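Local coordinates for protein probable endonuclease 4 (Thermotoga maritima, PDB 4HNO) that probably cleaves phosphodiester bonds at apurinic or apyrimidinic sites in DNA, using three bound metal ions, as a base excision repair endonuclease, at residues A[185-190]-A[226-231]; A[146-151]-A[178-183]; A[19-24]-A[57-62]; A[50-55]-A[102-107]. All coordinates share one frame; numbering follows the deposited sequence.

Interaction 1 (A[185-190]-A[226-231]); sequences GFDSGY and LGAAKD. With MN (manganese (II) ion), chain C.
The carboxylate of D187 takes two successive backbone N-H groups from the facing loop, K230 on one oxygen and D231 on the other. D231 N meets D187 OD2 on its syn side at 2.7 Å. K230 N lies 3.2 Å from D187 OD1, well above the carboxylate plane, although its N-H points fairly straight at the oxygen (164°). S150 OG is hydrogen-bonded to the same OD2, so that oxygen is gripped from two residues. The last carbonyls of helix 182-187 extend the polar seam: G227 N reaches F186 O at 2.9 Å, and A229 N makes a more bent bond to D187 O at 3.1 Å. F186 O also accepts from G189 N, which together with Y190 N to G185 O forms a Schellman motif with G189 at the C-prime position. With CG anti to its backbone N (chi1 -161°), F186 turns its ring beside L226, which packs crosswise on it. L226 CD1 makes a CH-pi contact over the face, 4.0 Å from the ring centroid of F186. D231, fixed through its backbone N, binds the manganese ion with OD2 at 2.0 Å; zinc is also found at this site, and H184 and H233 supply the remaining protein ligands. D187 therefore acts as a second-shell residue for one site of the trinuclear metal centre characteristic of the endonuclease IV TIM barrel.

Interaction 2 (A[146-151]-A[178-183]); sequences LENVSQ and ITYDTC. With MN (manganese (II) ion), chain E; ZN (zinc ion), chain B.
N148 and D181 grip each other through two hydrogen bonds that use both ends of the N148 amide. D181 N donates to N148 OD1 at 2.8 Å, on a lone pair, and N148 ND2 back to D181 O at 3.2 Å. CG of N148 sits between its backbone N and carbonyl carbon (chi1 64°). The amide plane lies 5° from that of the Y180 ring. The tight part includes the bond from T179 N to L146 O. Looser are the weak N148 N to T179 O bond (3.4 Å) and the contact of L146 CB with I178 CD1 (4.2 Å).

On the metal side two acidic groups converge without bonding each other. E147 OE1 and D181 OD1 both bind manganese, at a site where zinc is also found, E147 OE2 binds zinc at 2.0 Å, and a water bridges the two ions, 1.9 Å from each. N110 bonds to E147 OE2, while D181 OD2 caps helix 182-187 with a weak bond from C183 N and another from H184. H72 and H112 complete the zinc ligands, H218 and E263 those of manganese. The paired strands 143-147 and 176-181 lie between strands 108-115 and 214-222, with helix 160-169 covering L146 and I178.

Interaction 3 (A[19-24]-A[57-62]); sequences RVPQDT and REMKKH
P21 and M59 join two helices of the outer layer of the TIM barrel, 20-26 and 49-61, where P21 presents its ring to the neighbouring helix. P21 CG lies 3.8 Å from M59 SD, the two side chains crossing at about a right angle, and P21 CB lies 3.6 Å from the carbonyl oxygen of E58. M59 also touches F32, and V20 and T24 rest on the same residue of strand 31-34, so the apolar part of the contact is seated on the barrel.

Toward the outside Q22 CA makes a CH-pi contact over one face of the H62 imidazole, 4.0 Å from the ring centroid, while K61 CG covers the opposite face; E58 OE1 lies in plane at the ring edge. The Q22 amide stands steeply to the ring, 74° between planes, and brings OE1 to 3.2 Å from H62 CE1. Ordered waters then knit the helices together. One links Q22 N to E58 OE1, and another joins Q22 OE1 to K61 NZ. A third has four partners: it donates to Q22 OE1 and, at 2.6 Å, to E58 OE1, accepts from K61 NZ at 2.8 Å, and lies at the imidazole edge, 2.8 Å from H62 NE2.

Interaction 4 (A[50-55]-A[102-107]); sequences EAATKF and RKLGIR
The F55 ring is met by L104 at its edge: L104 O lies in the ring plane, 3.4 Å from F55 CE2. In one of the two conformers modelled for I106, CD1 comes obliquely to within 4.0 Å of F55 CZ, so this contact is less certain. F17 from a nearby loop also touches F55. The contact joins helix 49-61 to the C-terminal end of helix 84-104, two helices of the outer layer of the TIM barrel.

L104 O is buried here and has no hydrogen-bonding partner in the model; the weakly positive hydrogens of the aromatic rim may offset part of its charge. With CG anti to the backbone N (chi1 172°), F55 reaches across to helix 84-104, where it crosses L104 at about a right angle and F55 CD2 meets L104 CD2 at 3.9 Å. The same L104 methyl lies 4.1 Å from A52 CA, one helical turn before F55, so the methyl touches both residues. Just beyond, G105 leaves the helix with positive phi, and the chain turns so that I106 packs on A69 and C71 of strand 69-72.

At the outer margin K103 runs extended past A52 to its own partners, a salt bridge with D49 and a hydrogen bond to P47 O. Its aliphatic part and backbone complete the seat of A52: the methyl carbon CB of A52 is 4.0 Å from K103 CG and 3.7 Å from K103 O.

How the interactions relate
All four contacts belong to one TIM barrel, in two groups. Interactions 3 and 4 share helix 49-61, their segments adjoin in sequence and alternate along the chain, and their centres are 12 Å apart in the outer helical layer. Interaction 2 and then interaction 1 follow later in the chain, share helix 182-187 and touch, with centres 10 Å apart; interaction 2 pairs barrel strands at the metal centre, and interaction 1 fixes the loop that supplies another metal ligand. Interaction 1 lies about 35 Å, centre to centre, from interaction 3, across the middle of the chain. One group thus shapes the metal-binding end of the barrel, the other joins helices of its outer shell.

Interaction 1 (A[185-190]-A[226-231])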
loop_
_atom_site.group_PDB
_atom_site.type_symbol
_atom_site.label_atom_id
_atom_site.label_comp_id
_atom_site.label_asym_id
_atom_site.label_seq_id
_atom_site.Cartn_x
_atom_site.Cartn_y
_atom_site.Cartn_z
ATOM N N GLY A 185 0.752 1.956 11.138
ATOM C CA GLY A 185 1.107 1.014 12.173
ATOM C C GLY A 185 1.587 1.714 13.440
ATOM O O GLY A 185 1.208 1.346 14.554
ATOM N N PHE A 186 2.446 2.712 13.279
ATOM C CA PHE A 186 2.959 3.463 14.433
ATOM C C PHE A 186 1.811 4.132 15.194
ATOM O O PHE A 186 1.757 4.100 16.430
ATOM C CB PHE A 186 3.970 4.493 13.948
ATOM C CG PHE A 186 4.898 5.019 15.005
ATOM C CD1 PHE A 186 5.818 4.195 15.633
ATOM C CD2 PHE A 186 4.884 6.360 15.342
ATOM C CE1 PHE A 186 6.714 4.705 16.539
ATOM C CE2 PHE A 186 5.787 6.857 16.256
ATOM C CZ PHE A 186 6.688 6.021 16.850
ATOM N N ASP A 187 0.867 4.696 14.445
ATOM C CA ASP A 187 -0.345 5.264 15.023
ATOM C C ASP A 187 -1.090 4.277 15.891
ATOM O O ASP A 187 -1.760 4.677 16.846
ATOM C CB ASP A 187 -1.338 5.631 13.903
ATOM C CG ASP A 187 -1.224 7.023 13.344
ATOM O OD1 ASP A 187 -0.689 7.947 13.990
ATOM O OD2 ASP A 187 -1.778 7.191 12.222
ATOM N N SER A 188 -0.985 2.994 15.548
ATOM C CA SER A 188 -1.749 1.921 16.138
ATOM C C SER A 188 -0.942 1.085 17.135
ATOM O O SER A 188 -1.403 0.042 17.575
ATOM C CB SER A 188 -2.284 1.003 15.043
ATOM O OG SER A 188 -3.031 1.738 14.086
ATOM N N GLY A 189 0.258 1.548 17.484
ATOM C CA GLY A 189 1.042 0.895 18.508
ATOM C C GLY A 189 2.110 -0.061 18.032
ATOM O O GLY A 189 2.757 -0.700 18.861
ATOM N N TYR A 190 2.318 -0.187 16.718
ATOM C CA TYR A 190 3.379 -1.025 16.193
ATOM C C TYR A 190 4.672 -0.231 16.223
ATOM O O TYR A 190 4.925 0.621 15.357
ATOM C CB TYR A 190 3.064 -1.524 14.788
ATOM C CG TYR A 190 1.933 -2.523 14.735
ATOM C CD1 TYR A 190 0.647 -2.147 14.371
ATOM C CD2 TYR A 190 2.151 -3.850 15.034
ATOM C CE1 TYR A 190 -0.379 -3.083 14.300
ATOM C CE2 TYR A 190 1.146 -4.784 14.964
ATOM C CZ TYR A 190 -0.121 -4.400 14.592
ATOM O OH TYR A 190 -1.145 -5.319 14.529
ATOM N N LEU A 226 3.937 7.482 18.850
ATOM C CA LEU A 226 3.419 6.133 18.904
ATOM C C LEU A 226 2.025 6.136 19.498
ATOM O O LEU A 226 1.800 6.718 20.549
ATOM C CB LEU A 226 4.344 5.276 19.759
ATOM C CG LEU A 226 3.976 3.810 19.924
ATOM C CD1 LEU A 226 4.165 3.035 18.649
ATOM C CD2 LEU A 226 4.817 3.213 21.038
ATOM N N GLY A 227 1.092 5.459 18.850
ATOM C CA GLY A 227 -0.239 5.288 19.388
ATOM C C GLY A 227 -1.204 6.432 19.149
ATOM O O GLY A 227 -2.335 6.375 19.603
ATOM N N ALA A 228 -0.793 7.462 18.409
ATOM C CA ALA A 228 -1.589 8.679 18.308
ATOM C C ALA A 228 -2.867 8.532 17.479
ATOM O O ALA A 228 -3.750 9.378 17.595
ATOM C CB ALA A 228 -0.770 9.774 17.710
ATOM N N ALA A 229 -2.943 7.543 16.586
ATOM C CA ALA A 229 -4.146 7.340 15.761
ATOM C C ALA A 229 -4.522 8.569 14.924
ATOM O O ALA A 229 -5.696 8.842 14.748
ATOM C CB ALA A 229 -5.315 6.863 16.623
ATOM N N LYS A 230 -3.537 9.261 14.359
ATOM C CA LYS A 230 -3.782 10.527 13.655
ATOM C C LYS A 230 -3.725 10.456 12.131
ATOM O O LYS A 230 -4.311 11.302 11.459
ATOM C CB LYS A 230 -2.781 11.589 14.111
ATOM C CG LYS A 230 -3.004 12.064 15.536
ATOM C CD LYS A 230 -4.270 12.891 15.685
ATOM C CE LYS A 230 -4.484 13.333 17.125
ATOM N NZ LYS A 230 -5.611 14.292 17.223
ATOM N N ASP A 231 -2.992 9.496 11.583
ATOM C CA ASP A 231 -2.788 9.363 10.132
ATOM C C ASP A 231 -2.365 10.667 9.465
ATOM O O ASP A 231 -2.999 11.170 8.559
ATOM C CB ASP A 231 -4.001 8.789 9.442
ATOM C CG ASP A 231 -3.680 8.264 8.051
ATOM O OD1 ASP A 231 -4.591 7.775 7.372
ATOM O OD2 ASP A 231 -2.491 8.288 7.643
HETATM MN MN MN C . -2.271 7.505 5.781
#

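Interaction 2 (A[146-151]-A[178-183])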
loop_
_atom_site.group_PDB
_atom_site.type_symbol
_atom_site.label_atom_id
_atom_site.label_comp_id
_atom_site.label_asym_id
_atom_site.label_seq_id
_atom_site.Cartn_x
_atom_site.Cartn_y
_atom_site.Cartn_z
ATOM N N LEU A 146 -4.330 -5.857 1.176
ATOM C CA LEU A 146 -4.984 -5.176 2.278
ATOM C C LEU A 146 -3.921 -4.412 3.049
ATOM O O LEU A 146 -2.940 -5.007 3.506
ATOM C CB LEU A 146 -5.659 -6.160 3.216
ATOM C CG LEU A 146 -6.644 -7.120 2.589
ATOM C CD1 LEU A 146 -7.182 -8.077 3.641
ATOM C CD2 LEU A 146 -7.774 -6.388 1.887
ATOM N N GLU A 147 -4.123 -3.108 3.193
ATOM C CA GLU A 147 -3.210 -2.234 3.910
ATOM C C GLU A 147 -3.731 -1.976 5.314
ATOM O O GLU A 147 -4.910 -1.706 5.505
ATOM C CB GLU A 147 -3.091 -0.924 3.150
ATOM C CG GLU A 147 -2.086 0.026 3.753
ATOM C CD GLU A 147 -2.107 1.408 3.177
ATOM O OE1 GLU A 147 -1.573 2.324 3.842
ATOM O OE2 GLU A 147 -2.613 1.587 2.045
ATOM N N ASN A 148 -2.837 -2.024 6.300
ATOM C CA ASN A 148 -3.237 -1.573 7.629
ATOM C C ASN A 148 -3.436 -0.062 7.651
ATOM O O ASN A 148 -2.784 0.685 6.905
ATOM C CB ASN A 148 -2.238 -1.997 8.699
ATOM C CG ASN A 148 -0.890 -1.351 8.505
ATOM O OD1 ASN A 148 -0.279 -1.534 7.458
ATOM N ND2 ASN A 148 -0.402 -0.621 9.505
ATOM N N VAL A 149 -4.340 0.376 8.524
ATOM C CA VAL A 149 -4.801 1.744 8.592
ATOM C C VAL A 149 -4.728 2.226 10.043
ATOM O O VAL A 149 -4.383 1.490 10.961
ATOM C CB VAL A 149 -6.219 1.890 8.009
ATOM C CG1 VAL A 149 -6.199 1.576 6.516
ATOM C CG2 VAL A 149 -7.220 1.026 8.751
ATOM N N SER A 150 -5.078 3.484 10.237
ATOM C CA SER A 150 -5.125 4.059 11.574
ATOM C C SER A 150 -6.508 3.861 12.194
ATOM O O SER A 150 -7.508 3.653 11.496
ATOM C CB SER A 150 -4.763 5.533 11.507
ATOM O OG SER A 150 -3.516 5.699 10.876
ATOM N N GLN A 151 -6.558 3.930 13.515
ATOM C CA GLN A 151 -7.782 3.683 14.274
ATOM C C GLN A 151 -8.581 4.979 14.372
ATOM O O GLN A 151 -8.546 5.674 15.388
ATOM C CB GLN A 151 -7.451 3.135 15.655
ATOM C CG GLN A 151 -8.649 2.654 16.391
ATOM C CD GLN A 151 -8.363 2.255 17.808
ATOM O OE1 GLN A 151 -7.288 2.502 18.338
ATOM N NE2 GLN A 151 -9.344 1.649 18.446
ATOM N N ILE A 178 -0.802 -8.509 1.646
ATOM C CA ILE A 178 -0.739 -7.482 2.663
ATOM C C ILE A 178 0.269 -6.398 2.299
ATOM O O ILE A 178 1.358 -6.668 1.782
ATOM C CB ILE A 178 -0.352 -8.149 4.020
ATOM C CG1 ILE A 178 -1.331 -9.260 4.416
ATOM C CG2 ILE A 178 -0.159 -7.133 5.137
ATOM C CD1 ILE A 178 -2.719 -8.784 4.701
ATOM N N THR A 179 -0.097 -5.167 2.654
ATOM C CA THR A 179 0.796 -4.010 2.672
ATOM C C THR A 179 0.888 -3.507 4.105
ATOM O O THR A 179 -0.136 -3.334 4.761
ATOM C CB THR A 179 0.246 -2.897 1.800
ATOM O OG1 THR A 179 0.255 -3.365 0.451
ATOM C CG2 THR A 179 1.048 -1.603 1.918
ATOM N N TYR A 180 2.114 -3.246 4.551
ATOM C CA TYR A 180 2.313 -2.669 5.876
ATOM C C TYR A 180 2.721 -1.208 5.736
ATOM O O TYR A 180 3.755 -0.901 5.131
ATOM C CB TYR A 180 3.405 -3.430 6.660
ATOM C CG TYR A 180 3.539 -2.848 8.038
ATOM C CD1 TYR A 180 2.563 -3.080 8.996
ATOM C CD2 TYR A 180 4.599 -2.014 8.381
ATOM C CE1 TYR A 180 2.624 -2.510 10.244
ATOM C CE2 TYR A 180 4.683 -1.455 9.654
ATOM C CZ TYR A 180 3.675 -1.699 10.569
ATOM O OH TYR A 180 3.704 -1.147 11.825
ATOM N N ASP A 181 1.902 -0.305 6.279
ATOM C CA ASP A 181 2.183 1.122 6.290
ATOM C C ASP A 181 2.752 1.487 7.668
ATOM O O ASP A 181 2.108 1.281 8.703
ATOM C CB ASP A 181 0.903 1.904 5.978
ATOM C CG ASP A 181 1.115 3.399 5.876
ATOM O OD1 ASP A 181 0.695 4.004 4.853
ATOM O OD2 ASP A 181 1.711 3.985 6.811
ATOM N N THR A 182 3.983 1.978 7.668
ATOM C CA THR A 182 4.674 2.247 8.921
ATOM C C THR A 182 4.028 3.360 9.740
ATOM O O THR A 182 4.118 3.326 10.967
ATOM C CB THR A 182 6.158 2.562 8.673
ATOM O OG1 THR A 182 6.312 3.689 7.829
ATOM C CG2 THR A 182 6.879 1.398 8.042
ATOM N N CYS A 183 3.448 4.362 9.095
ATOM C CA CYS A 183 2.788 5.441 9.840
ATOM C C CYS A 183 1.492 4.938 10.443
ATOM O O CYS A 183 1.218 5.128 11.633
ATOM C CB CYS A 183 2.562 6.660 8.956
ATOM S SG CYS A 183 1.768 8.036 9.817
HETATM MN MN MN E . -0.255 3.822 3.047
HETATM ZN ZN ZN B . -3.179 3.472 1.587
HETATM O O HOH W 1 -1.768 4.650 2.137
#

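Interaction 3 (A[19-24]-A[57-62])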
loop_
_atom_site.group_PDB
_atom_site.type_symbol
_atom_site.label_atom_id
_atom_site.label_comp_id
_atom_site.label_asym_id
_atom_site.label_seq_id
_atom_site.Cartn_x
_atom_site.Cartn_y
_atom_site.Cartn_z
ATOM N N ARG A 19 4.785 7.964 -18.215
ATOM C CA ARG A 19 5.846 8.786 -17.652
ATOM C C ARG A 19 6.412 8.207 -16.358
ATOM O O ARG A 19 7.503 8.584 -15.927
ATOM C CB ARG A 19 5.328 10.209 -17.430
ATOM C CG ARG A 19 4.798 10.886 -18.694
ATOM C CD ARG A 19 5.916 11.214 -19.670
ATOM N NE ARG A 19 5.425 11.917 -20.854
ATOM C CZ ARG A 19 5.251 13.233 -20.928
ATOM N NH1 ARG A 19 5.525 14.005 -19.884
ATOM N NH2 ARG A 19 4.799 13.780 -22.048
ATOM N N VAL A 20 5.663 7.303 -15.729
ATOM C CA VAL A 20 5.989 6.838 -14.396
ATOM C C VAL A 20 7.324 6.089 -14.313
ATOM O O VAL A 20 8.090 6.340 -13.393
ATOM C CB VAL A 20 4.802 6.066 -13.779
ATOM C CG1 VAL A 20 5.210 5.446 -12.444
ATOM C CG2 VAL A 20 3.616 7.005 -13.597
ATOM N N PRO A 21 7.649 5.211 -15.278
ATOM C CA PRO A 21 8.942 4.529 -15.161
ATOM C C PRO A 21 10.138 5.490 -15.187
ATOM O O PRO A 21 11.033 5.378 -14.351
ATOM C CB PRO A 21 8.918 3.544 -16.340
ATOM C CG PRO A 21 7.437 3.244 -16.494
ATOM C CD PRO A 21 6.792 4.584 -16.297
ATOM N N GLN A 22 10.152 6.429 -16.126
ATOM C CA GLN A 22 11.239 7.410 -16.168
ATOM C C GLN A 22 11.255 8.284 -14.915
ATOM O O GLN A 22 12.311 8.592 -14.377
ATOM C CB GLN A 22 11.110 8.301 -17.402
ATOM C CG GLN A 22 12.162 9.394 -17.487
ATOM C CD GLN A 22 13.527 8.862 -17.854
ATOM O OE1 GLN A 22 13.796 8.611 -19.018
ATOM N NE2 GLN A 22 14.384 8.670 -16.862
ATOM N N ASP A 23 10.079 8.709 -14.467
ATOM C CA ASP A 23 10.018 9.548 -13.280
ATOM C C ASP A 23 10.566 8.788 -12.062
ATOM O O ASP A 23 11.250 9.371 -11.219
ATOM C CB ASP A 23 8.587 9.994 -12.994
ATOM C CG ASP A 23 8.019 10.956 -14.019
ATOM O OD1 ASP A 23 8.780 11.548 -14.798
ATOM O OD2 ASP A 23 6.779 11.126 -14.029
ATOM N N THR A 24 10.283 7.493 -11.982
ATOM C CA THR A 24 10.775 6.642 -10.911
ATOM C C THR A 24 12.293 6.584 -10.935
ATOM O O THR A 24 12.963 6.805 -9.918
ATOM C CB THR A 24 10.159 5.243 -11.049
ATOM O OG1 THR A 24 8.759 5.316 -10.767
ATOM C CG2 THR A 24 10.779 4.253 -10.127
ATOM N N ARG A 57 5.931 -0.374 -22.656
ATOM C CA ARG A 57 7.174 -0.117 -23.368
ATOM C C ARG A 57 8.177 0.577 -22.446
ATOM O O ARG A 57 9.344 0.221 -22.401
ATOM C CB ARG A 57 6.887 0.719 -24.602
ATOM C CG ARG A 57 8.077 0.828 -25.509
ATOM C CD ARG A 57 7.750 1.453 -26.801
ATOM N NE ARG A 57 7.336 2.847 -26.710
ATOM C CZ ARG A 57 6.167 3.326 -27.133
ATOM N NH1 ARG A 57 5.224 2.516 -27.607
ATOM N NH2 ARG A 57 5.914 4.623 -27.042
ATOM N N GLU A 58 7.705 1.579 -21.720
ATOM C CA GLU A 58 8.554 2.318 -20.803
ATOM C C GLU A 58 9.005 1.474 -19.616
ATOM O O GLU A 58 10.117 1.613 -19.138
ATOM C CB GLU A 58 7.847 3.589 -20.375
ATOM C CG GLU A 58 7.751 4.620 -21.482
ATOM C CD GLU A 58 9.088 5.269 -21.812
ATOM O OE1 GLU A 58 9.858 5.574 -20.883
ATOM O OE2 GLU A 58 9.373 5.471 -23.004
ATOM N N MET A 59 8.123 0.594 -19.129
ATOM C CA MET A 59 8.507 -0.351 -18.097
ATOM C C MET A 59 9.674 -1.207 -18.567
ATOM O O MET A 59 10.622 -1.472 -17.817
ATOM C CB MET A 59 7.328 -1.244 -17.714
ATOM C CG MET A 59 6.269 -0.541 -16.902
ATOM S SD MET A 59 6.758 -0.240 -15.190
ATOM C CE MET A 59 6.628 -1.888 -14.515
ATOM N N LYS A 60 9.601 -1.658 -19.808
ATOM C CA LYS A 60 10.658 -2.486 -20.361
ATOM C C LYS A 60 11.942 -1.666 -20.528
ATOM O O LYS A 60 13.021 -2.095 -20.122
ATOM C CB LYS A 60 10.223 -3.089 -21.698
ATOM C CG LYS A 60 11.207 -4.097 -22.241
ATOM C CD LYS A 60 10.782 -4.595 -23.610
ATOM C CE LYS A 60 11.756 -5.577 -24.230
ATOM N NZ LYS A 60 11.803 -6.857 -23.512
ATOM N N LYS A 61 11.816 -0.477 -21.107
ATOM C CA LYS A 61 12.974 0.370 -21.349
ATOM C C LYS A 61 13.752 0.617 -20.068
ATOM O O LYS A 61 14.978 0.564 -20.054
ATOM C CB LYS A 61 12.527 1.707 -21.938
ATOM C CG LYS A 61 13.637 2.707 -22.096
ATOM C CD LYS A 61 13.164 4.030 -22.659
ATOM C CE LYS A 61 14.290 5.043 -22.721
ATOM N NZ LYS A 61 13.801 6.365 -23.194
ATOM N N HIS A 62 13.034 0.907 -18.988
ATOM C CA HIS A 62 13.660 1.274 -17.727
ATOM C C HIS A 62 13.907 0.092 -16.816
ATOM O O HIS A 62 14.411 0.266 -15.711
ATOM C CB HIS A 62 12.855 2.371 -17.052
ATOM C CG HIS A 62 13.009 3.670 -17.763
ATOM N ND1 HIS A 62 14.181 4.395 -17.719
ATOM C CD2 HIS A 62 12.184 4.327 -18.610
ATOM C CE1 HIS A 62 14.055 5.467 -18.478
ATOM N NE2 HIS A 62 12.856 5.449 -19.034
HETATM O O HOH W 2 8.785 6.576 -18.616
HETATM O O HOH W 3 12.012 7.080 -21.150
HETATM O O HOH W 4 15.235 8.201 -21.225
#

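Interaction 4 (A[50-55]-A[102-107])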
loop_
_atom_site.group_PDB
_atom_site.type_symbol
_atom_site.label_atom_id
_atom_site.label_comp_id
_atom_site.label_asym_id
_atom_site.label_seq_id
_atom_site.Cartn_x
_atom_site.Cartn_y
_atom_site.Cartn_z
ATOM N N GLU A 50 -3.340 2.417 -26.636
ATOM C CA GLU A 50 -2.074 3.093 -26.866
ATOM C C GLU A 50 -1.388 3.440 -25.556
ATOM O O GLU A 50 -0.181 3.257 -25.416
ATOM C CB GLU A 50 -2.338 4.360 -27.690
ATOM C CG GLU A 50 -1.132 5.226 -27.967
ATOM C CD GLU A 50 -0.186 4.616 -28.971
ATOM O OE1 GLU A 50 0.954 5.119 -29.094
ATOM O OE2 GLU A 50 -0.577 3.630 -29.633
ATOM N N ALA A 51 -2.159 3.949 -24.600
ATOM C CA ALA A 51 -1.584 4.327 -23.322
ATOM C C ALA A 51 -1.009 3.121 -22.589
ATOM O O ALA A 51 0.062 3.207 -21.970
ATOM C CB ALA A 51 -2.634 5.010 -22.455
ATOM N N ALA A 52 -1.720 2.000 -22.620
ATOM C CA ALA A 52 -1.249 0.802 -21.950
ATOM C C ALA A 52 0.013 0.269 -22.615
ATOM O O ALA A 52 0.943 -0.149 -21.941
ATOM C CB ALA A 52 -2.333 -0.253 -21.916
ATOM N N THR A 53 0.039 0.279 -23.943
ATOM C CA THR A 53 1.220 -0.193 -24.651
ATOM C C THR A 53 2.423 0.680 -24.337
ATOM O O THR A 53 3.516 0.189 -24.103
ATOM C CB THR A 53 0.935 -0.210 -26.145
ATOM O OG1 THR A 53 -0.111 -1.155 -26.389
ATOM C CG2 THR A 53 2.168 -0.581 -26.935
ATOM N N LYS A 54 2.232 1.995 -24.332
ATOM C CA LYS A 54 3.343 2.900 -24.067
ATOM C C LYS A 54 3.873 2.689 -22.640
ATOM O O LYS A 54 5.067 2.744 -22.401
ATOM C CB LYS A 54 2.928 4.350 -24.299
ATOM C CG LYS A 54 4.111 5.274 -24.360
ATOM C CD LYS A 54 3.746 6.633 -24.925
ATOM C CE LYS A 54 4.947 7.569 -24.921
ATOM N NZ LYS A 54 4.597 8.930 -25.409
ATOM N N PHE A 55 2.957 2.495 -21.696
ATOM C CA PHE A 55 3.360 2.197 -20.326
ATOM C C PHE A 55 4.225 0.941 -20.265
ATOM O O PHE A 55 5.293 0.943 -19.655
ATOM C CB PHE A 55 2.119 2.064 -19.444
ATOM C CG PHE A 55 2.419 1.575 -18.055
ATOM C CD1 PHE A 55 3.066 2.387 -17.142
ATOM C CD2 PHE A 55 2.068 0.307 -17.671
ATOM C CE1 PHE A 55 3.343 1.939 -15.870
ATOM C CE2 PHE A 55 2.347 -0.148 -16.404
ATOM C CZ PHE A 55 2.981 0.658 -15.513
ATOM N N ARG A 102 -5.113 -4.898 -14.806
ATOM C CA ARG A 102 -4.902 -5.996 -15.739
ATOM C C ARG A 102 -4.496 -5.449 -17.112
ATOM O O ARG A 102 -3.624 -6.011 -17.757
ATOM C CB ARG A 102 -6.183 -6.850 -15.789
ATOM C CG ARG A 102 -6.171 -8.089 -16.649
ATOM C CD ARG A 102 -5.474 -9.333 -16.076
ATOM N NE ARG A 102 -4.032 -9.166 -16.063
ATOM C CZ ARG A 102 -3.258 -9.332 -17.129
ATOM N NH1 ARG A 102 -1.950 -9.145 -17.001
ATOM N NH2 ARG A 102 -3.752 -9.686 -18.322
ATOM N N LYS A 103 -5.101 -4.355 -17.566
ATOM C CA LYS A 103 -4.767 -3.790 -18.869
ATOM C C LYS A 103 -3.344 -3.223 -18.894
ATOM O O LYS A 103 -2.648 -3.344 -19.900
ATOM C CB LYS A 103 -5.799 -2.748 -19.280
ATOM C CG LYS A 103 -5.612 -2.305 -20.717
ATOM C CD LYS A 103 -6.757 -1.497 -21.263
ATOM C CE LYS A 103 -6.482 -1.131 -22.723
ATOM N NZ LYS A 103 -7.594 -0.395 -23.346
ATOM N N LEU A 104 -2.931 -2.594 -17.794
ATOM C CA LEU A 104 -1.579 -2.065 -17.667
ATOM C C LEU A 104 -0.514 -3.135 -17.421
ATOM O O LEU A 104 0.667 -2.864 -17.623
ATOM C CB LEU A 104 -1.513 -1.045 -16.527
ATOM C CG LEU A 104 -2.300 0.240 -16.730
ATOM C CD1 LEU A 104 -2.254 1.082 -15.462
ATOM C CD2 LEU A 104 -1.800 1.040 -17.929
ATOM N N GLY A 105 -0.930 -4.303 -16.946
ATOM C CA GLY A 105 -0.023 -5.335 -16.508
ATOM C C GLY A 105 0.334 -5.274 -15.016
ATOM O O GLY A 105 1.115 -6.084 -14.544
ATOM N N ILE A 106 -0.228 -4.327 -14.293
ATOM C CA ILE A 106 0.044 -4.200 -12.866
ATOM C C ILE A 106 -0.575 -5.394 -12.136
ATOM O O ILE A 106 -1.721 -5.778 -12.373
ATOM C CB ILE A 106 -0.505 -2.852 -12.344
ATOM C CG1 ILE A 106 0.252 -1.667 -12.944
ATOM C CG2 ILE A 106 -0.512 -2.799 -10.835
ATOM C CD1 ILE A 106 1.607 -1.441 -12.368
ATOM N N ARG A 107 0.210 -5.935 -11.219
ATOM C CA ARG A 107 -0.096 -7.191 -10.578
ATOM C C ARG A 107 -0.831 -7.060 -9.235
ATOM O O ARG A 107 -1.370 -8.034 -8.732
ATOM C CB ARG A 107 1.215 -7.948 -10.380
ATOM C CG ARG A 107 1.856 -8.327 -11.693
ATOM C CD ARG A 107 3.169 -9.049 -11.501
ATOM N NE ARG A 107 3.739 -9.358 -12.813
ATOM C CZ ARG A 107 4.937 -9.885 -13.002
ATOM N NH1 ARG A 107 5.714 -10.159 -11.967
ATOM N NH2 ARG A 107 5.373 -10.118 -14.230
#